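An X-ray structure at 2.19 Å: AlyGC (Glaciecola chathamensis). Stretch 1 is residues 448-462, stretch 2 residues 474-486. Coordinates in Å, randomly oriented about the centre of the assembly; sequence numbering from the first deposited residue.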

# COMPACT_ATOMS: atom_id res chain seq x y z
N ASP A 448 -16.10 25.43 12.62
CA ASP A 448 -16.00 24.89 11.25
C ASP A 448 -14.57 25.18 10.79
O ASP A 448 -14.13 26.32 10.74
N ASN A 449 -13.83 24.13 10.49
CA ASN A 449 -12.45 24.25 10.08
C ASN A 449 -11.57 24.78 11.15
O ASN A 449 -10.44 25.07 10.95
N THR A 450 -12.11 24.89 12.32
CA THR A 450 -11.32 25.45 13.41
C THR A 450 -10.30 24.45 13.94
O THR A 450 -9.24 24.85 14.45
N LEU A 451 -10.60 23.16 13.84
CA LEU A 451 -9.67 22.12 14.26
C LEU A 451 -8.59 21.91 13.21
O LEU A 451 -7.41 21.75 13.54
N PHE A 452 -8.98 21.91 11.93
CA PHE A 452 -8.02 21.87 10.84
C PHE A 452 -6.98 22.97 10.96
O PHE A 452 -5.79 22.74 10.73
N ASP A 453 -7.41 24.18 11.32
CA ASP A 453 -6.47 25.29 11.40
C ASP A 453 -5.64 25.22 12.66
O ASP A 453 -4.45 25.54 12.64
N ALA A 454 -6.22 24.79 13.78
CA ALA A 454 -5.44 24.70 15.01
C ALA A 454 -4.36 23.63 14.90
O ALA A 454 -3.22 23.83 15.34
N ILE A 455 -4.70 22.48 14.33
CA ILE A 455 -3.71 21.43 14.10
C ILE A 455 -2.58 21.94 13.21
O ILE A 455 -1.40 21.75 13.51
N ALA A 456 -2.93 22.64 12.14
CA ALA A 456 -1.93 23.02 11.15
C ALA A 456 -0.92 24.01 11.69
O ALA A 456 0.24 24.00 11.27
N SER A 457 -1.31 24.88 12.62
CA SER A 457 -0.38 25.89 13.10
C SER A 457 0.21 25.58 14.46
O SER A 457 1.10 26.30 14.92
N ALA A 458 -0.25 24.51 15.12
CA ALA A 458 0.39 24.05 16.34
C ALA A 458 1.81 23.55 16.04
O ALA A 458 2.17 23.26 14.90
N GLU A 459 2.61 23.46 17.10
CA GLU A 459 3.97 22.95 17.04
C GLU A 459 4.03 21.59 17.72
O GLU A 459 3.12 21.23 18.47
N THR A 460 5.09 20.83 17.43
CA THR A 460 5.15 19.45 17.88
C THR A 460 5.22 19.40 19.40
O THR A 460 5.98 20.15 20.02
N GLY A 461 4.42 18.53 20.00
CA GLY A 461 4.31 18.46 21.44
C GLY A 461 3.20 19.31 22.04
O GLY A 461 2.94 19.18 23.23
N ASP A 462 2.53 20.14 21.25
CA ASP A 462 1.51 21.03 21.79
C ASP A 462 0.27 20.26 22.23
O ASP A 462 0.08 19.09 21.87
N SER A 474 -14.83 19.23 7.74
CA SER A 474 -15.02 19.03 6.32
C SER A 474 -13.74 18.65 5.59
O SER A 474 -13.79 18.34 4.40
N LYS A 475 -12.60 18.67 6.27
CA LYS A 475 -11.32 18.36 5.65
C LYS A 475 -10.55 17.42 6.56
O LYS A 475 -10.54 17.59 7.78
N ILE A 476 -9.91 16.42 5.95
CA ILE A 476 -9.15 15.44 6.71
C ILE A 476 -8.13 16.14 7.60
O ILE A 476 -7.45 17.08 7.17
N LEU A 477 -8.05 15.71 8.85
CA LEU A 477 -7.07 16.23 9.81
C LEU A 477 -5.83 15.36 9.70
O LEU A 477 -5.76 14.28 10.28
N SER A 478 -4.83 15.81 8.93
CA SER A 478 -3.62 15.02 8.75
C SER A 478 -2.57 15.50 9.73
O SER A 478 -2.23 16.69 9.77
N LEU A 479 -2.08 14.58 10.54
CA LEU A 479 -1.16 14.86 11.63
C LEU A 479 0.25 14.45 11.23
O LEU A 479 0.49 13.28 10.91
N ASP A 480 1.17 15.41 11.23
CA ASP A 480 2.57 15.15 10.92
C ASP A 480 3.46 15.67 12.03
O ASP A 480 4.63 15.96 11.82
N LYS A 481 2.90 15.77 13.24
CA LYS A 481 3.67 16.17 14.41
C LYS A 481 3.10 15.44 15.62
O LYS A 481 2.12 14.70 15.52
N THR A 482 3.70 15.66 16.78
CA THR A 482 3.19 15.08 18.02
C THR A 482 2.18 16.05 18.62
O THR A 482 2.48 17.23 18.82
N LEU A 483 0.97 15.56 18.90
CA LEU A 483 -0.11 16.46 19.27
C LEU A 483 -1.07 15.77 20.22
O LEU A 483 -1.32 14.57 20.10
N THR A 484 -1.60 16.53 21.17
CA THR A 484 -2.68 16.09 22.05
C THR A 484 -3.91 16.94 21.78
O THR A 484 -3.83 18.18 21.77
N ILE A 485 -5.04 16.29 21.54
CA ILE A 485 -6.33 16.97 21.40
C ILE A 485 -7.14 16.67 22.66
O ILE A 485 -7.55 15.53 22.89
N ARG A 486 -7.35 17.70 23.49
CA ARG A 486 -7.96 17.54 24.81
C ARG A 486 -9.20 18.41 24.92
O ARG A 486 -9.16 19.60 24.60

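The C-terminal end of helix 450-457 is met by a lysine from the other stretch: Lys481, pointing toward stretch 1 with chi1 p, chi2 t, chi3 p and chi4 t, delivers its NZ to Ile455 O (2.9 Å) and Ala458 O (3.0 Å). Both are hydrogen bonds, so the ammonium group serves carbonyls where the helix gives way to loop.

Within the same helix, Ile455 (m, t) is the apolar hub. Its CD1 lies 3.6 Å from Leu477 CG and 4.1 Å from Ile485 CD1, while its CG1 approaches Leu483 CD2 at 3.7 Å. Leu483 also reaches Ala458, CD1 to CB 3.7 Å, and Leu451 (t, p) meets Leu477 through their CD2 atoms at 3.9 Å.

At the helix start, Lys475 (m, t, m, t) lies over one face of the Phe452 ring (chi1 t), its CE 3.8 Å and its NZ 4.0 Å from the ring centroid, combining CH-pi and cation-pi contacts. Nearby, Asn449 ND2 donates to Ser474 OG (2.9 Å).

Beyond the helix, pairing passes largely to the backbone. Thr460 (t) accepts Thr482 N at OG1 (3.0 Å), Gly461 N donates to Thr482 O (2.6 Å), and Thr484 N to Asp462 O (3.1 Å). Water 1 bridges Asp462 O (2.7 Å) and Thr484 OG1 (2.9 Å).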

# COMPACT_ATOMS: atom_id res chain seq x y z
CB ASP A 448 -17.05 25.32 10.23
CG ASP A 448 -16.94 24.56 8.92
OD1 ASP A 448 -16.43 23.44 8.90
OD2 ASP A 448 -17.36 25.10 7.90
CB ASN A 449 -12.36 25.19 8.92
CG ASN A 449 -12.66 24.52 7.63
OD1 ASN A 449 -12.25 24.99 6.59
ND2 ASN A 449 -13.38 23.43 7.68
CB THR A 450 -12.25 25.91 14.52
OG1 THR A 450 -11.49 26.24 15.68
CG2 THR A 450 -13.23 24.80 14.86
CB LEU A 451 -10.46 20.83 14.51
CG LEU A 451 -9.86 19.69 15.32
CD1 LEU A 451 -9.36 20.22 16.63
CD2 LEU A 451 -10.93 18.64 15.54
CB PHE A 452 -8.78 21.99 9.51
CG PHE A 452 -7.91 21.93 8.29
CD1 PHE A 452 -7.32 23.08 7.77
CD2 PHE A 452 -7.70 20.72 7.63
CE1 PHE A 452 -6.52 23.02 6.64
CE2 PHE A 452 -6.90 20.66 6.50
CZ PHE A 452 -6.31 21.81 6.00
CB ASP A 453 -7.22 26.62 11.32
CG ASP A 453 -7.87 26.84 9.97
OD1 ASP A 453 -7.31 26.39 8.95
OD2 ASP A 453 -8.95 27.47 9.92
CB ALA A 454 -6.35 24.42 16.20
CB ILE A 455 -4.40 20.18 13.50
CG1 ILE A 455 -5.20 19.44 14.56
CG2 ILE A 455 -3.38 19.26 12.85
CD1 ILE A 455 -6.17 18.44 14.00
CB ALA A 456 -2.62 23.59 9.90
CB SER A 457 -1.05 27.27 13.13
OG SER A 457 -2.15 27.29 14.00
CB ALA A 458 -0.43 22.93 16.98
CB GLU A 459 4.96 23.91 17.71
CG GLU A 459 5.17 25.20 16.93
CD GLU A 459 5.85 26.28 17.76
OE1 GLU A 459 6.61 27.09 17.18
OE2 GLU A 459 5.62 26.33 19.00
CB THR A 460 6.33 18.70 17.23
OG1 THR A 460 6.13 17.28 17.37
CG2 THR A 460 7.69 19.08 17.86
CB ASP A 462 1.12 22.08 20.75
CG ASP A 462 2.14 23.17 20.63
OD1 ASP A 462 3.06 23.19 21.46
OD2 ASP A 462 2.02 24.02 19.70
CB SER A 474 -15.59 20.30 5.68
OG SER A 474 -14.87 21.43 6.12
CB LYS A 475 -10.51 19.64 5.40
CG LYS A 475 -11.14 20.52 4.34
CD LYS A 475 -10.30 21.76 4.02
CE LYS A 475 -10.30 22.75 5.18
NZ LYS A 475 -9.62 24.04 4.83
CB ILE A 476 -8.49 14.43 5.76
CG1 ILE A 476 -9.56 13.53 5.13
CG2 ILE A 476 -7.49 13.58 6.50
CD1 ILE A 476 -8.99 12.54 4.15
CB LEU A 477 -7.64 16.19 11.22
CG LEU A 477 -8.66 17.21 11.72
CD1 LEU A 477 -9.19 18.10 10.64
CD2 LEU A 477 -9.79 16.50 12.44
CB SER A 478 -3.13 15.08 7.30
OG SER A 478 -3.11 16.39 6.81
CB LEU A 479 -1.61 14.11 12.88
CG LEU A 479 -1.02 14.48 14.23
CD1 LEU A 479 -1.14 15.97 14.46
CD2 LEU A 479 -1.78 13.73 15.28
CB ASP A 480 2.98 15.73 9.56
CG ASP A 480 2.86 17.25 9.49
OD1 ASP A 480 2.53 17.89 10.50
OD2 ASP A 480 3.11 17.82 8.41
CB LYS A 481 3.62 17.69 14.59
CG LYS A 481 2.27 18.20 15.05
CD LYS A 481 2.04 19.66 14.70
CE LYS A 481 1.75 19.82 13.23
NZ LYS A 481 1.33 21.21 12.88
CB THR A 482 4.33 14.77 19.00
OG1 THR A 482 5.20 13.77 18.43
CG2 THR A 482 3.78 14.28 20.32
CB LEU A 483 -0.87 16.92 18.02
CG LEU A 483 -1.51 18.31 18.06
CD1 LEU A 483 -0.44 19.39 17.93
CD2 LEU A 483 -2.56 18.44 16.97
CB THR A 484 -2.29 16.20 23.53
OG1 THR A 484 -1.18 15.32 23.80
CG2 THR A 484 -3.44 15.80 24.42
CB ILE A 485 -7.05 16.53 20.12
CG1 ILE A 485 -6.16 16.83 18.91
CG2 ILE A 485 -8.38 17.23 20.01
CD1 ILE A 485 -6.80 16.56 17.59
CB ARG A 486 -6.96 17.91 25.91
CG ARG A 486 -7.53 17.87 27.32
CD ARG A 486 -6.49 18.29 28.33
NE ARG A 486 -5.34 17.39 28.28
CZ ARG A 486 -4.13 17.68 28.73
NH1 ARG A 486 -3.88 18.88 29.26
NH2 ARG A 486 -3.15 16.79 28.63
O HOH W 1 1.10 16.70 22.71